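Long-range contact in glycine cleavage system H protein 1 (Mycobacterium marinum, PDB 3TZU), which probably shuttles the methylamine group of glycine from the P protein to the T protein of the glycine cleavage system on a covalently attached lipoyl cofactor: residues A83-G87 against P118-G122. Coordinates in Å, arbitrary orientation, origin at the centre of the assembly. Residue numbers count along the deposited sequence, not the author numbering.
Sequences APASG and PTAVG. With ACT (acetate ion), chain E.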
# COMPACT_ATOMS: atom_id res chain seq x y z
N ALA A 83 -15.62 0.73 -2.63
CA ALA A 83 -16.43 1.39 -3.66
C ALA A 83 -16.44 2.91 -3.48
O ALA A 83 -16.83 3.40 -2.44
CB ALA A 83 -17.86 0.86 -3.60
N PRO A 84 -15.97 3.66 -4.49
CA PRO A 84 -16.08 5.11 -4.40
C PRO A 84 -17.53 5.62 -4.55
O PRO A 84 -17.82 6.76 -4.18
CB PRO A 84 -15.24 5.61 -5.59
CG PRO A 84 -14.34 4.48 -5.91
CD PRO A 84 -15.14 3.26 -5.62
N ALA A 85 -18.41 4.75 -5.08
CA ALA A 85 -19.78 5.14 -5.44
C ALA A 85 -20.74 3.99 -5.19
O ALA A 85 -20.38 2.83 -5.33
CB ALA A 85 -19.82 5.57 -6.91
N SER A 86 -21.95 4.33 -4.77
CA SER A 86 -23.06 3.38 -4.73
C SER A 86 -23.64 3.22 -6.15
O SER A 86 -23.66 4.18 -6.92
CB SER A 86 -24.17 3.88 -3.80
OG SER A 86 -23.68 4.16 -2.50
N GLY A 87 -24.11 2.02 -6.49
CA GLY A 87 -24.75 1.78 -7.79
C GLY A 87 -24.70 0.36 -8.31
O GLY A 87 -24.30 -0.56 -7.59
N PRO A 118 -23.85 5.11 -11.27
CA PRO A 118 -23.93 5.56 -9.87
C PRO A 118 -25.27 6.11 -9.42
O PRO A 118 -25.93 6.75 -10.20
CB PRO A 118 -22.87 6.69 -9.80
CG PRO A 118 -22.21 6.72 -11.14
CD PRO A 118 -23.13 6.07 -12.11
N THR A 119 -25.66 5.84 -8.18
CA THR A 119 -26.79 6.50 -7.54
C THR A 119 -26.31 7.43 -6.44
O THR A 119 -27.07 8.23 -5.92
CB THR A 119 -27.78 5.48 -6.92
OG1 THR A 119 -27.07 4.62 -6.03
CG2 THR A 119 -28.48 4.66 -8.02
N ALA A 120 -25.04 7.32 -6.07
CA ALA A 120 -24.47 8.13 -5.02
C ALA A 120 -22.94 7.99 -5.06
O ALA A 120 -22.41 6.97 -5.55
CB ALA A 120 -25.01 7.70 -3.67
N VAL A 121 -22.26 9.02 -4.57
CA VAL A 121 -20.82 9.00 -4.45
C VAL A 121 -20.43 9.26 -2.99
O VAL A 121 -21.08 10.02 -2.31
CB VAL A 121 -20.16 10.02 -5.43
CG1 VAL A 121 -20.48 9.65 -6.87
CG2 VAL A 121 -20.61 11.46 -5.15
N GLY A 122 -19.38 8.61 -2.51
CA GLY A 122 -18.77 8.95 -1.21
C GLY A 122 -17.88 10.19 -1.29
O GLY A 122 -18.00 11.01 -2.21
C ACT E . -26.19 3.01 -0.38
O ACT E . -26.52 2.37 -1.40
OXT ACT E . -25.30 3.86 -0.46
CH3 ACT E . -26.84 2.78 0.95
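Three backbone hydrogen bonds join 83-87 to 118-122 as a short antiparallel pair. Gly-122 N donates to Pro-84 O (2.9 Å) and Ser-86 N to Ala-120 O (2.8 Å, the most bent of the three at 130°), while Thr-119 N reaches Ser-86 O at 2.9 Å. The same carbonyl takes a CA-H...O contact from Pro-118, with CA 3.3 Å from Ser-86 O.

Ser-86 and Ala-120 form the hydrogen-bonded pair, flanked by the non-hydrogen-bonded pairs Ala-85/Val-121 and Gly-87/Pro-118. Between Ser-86/Ala-120 and Gly-87/Pro-118, segment 118-122 carries one extra residue, Thr-119: Thr-119 and Ala-120 both lie opposite Ser-86, a classic beta bulge. The bulge falls where both chains turn a corner, so that strands 88-92 and 114-118, neighbours in the five-stranded antiparallel sheet, continue as the separate two-stranded pair 85-86/120-121. At this bend Gly-87 has backbone angles (155/-170) at which a CB would jam against the carbonyl of Ser-86 and crowd Pro-118 CA.

Apolar contacts are few: Ala-85 CB meets Val-121 CG1 at 4.1 Å and Pro-118 CB at 4.3 Å, on the face where Ala-85 also touches Ile-23. On the other face Ser-86 CB lies 3.9 Å from Ala-120 CB.

Ser-86 OG, also hydrogen-bonded to Ala-65 N, donates to OXT of an acetate ion (2.6 Å), probably from the crystallisation liquor.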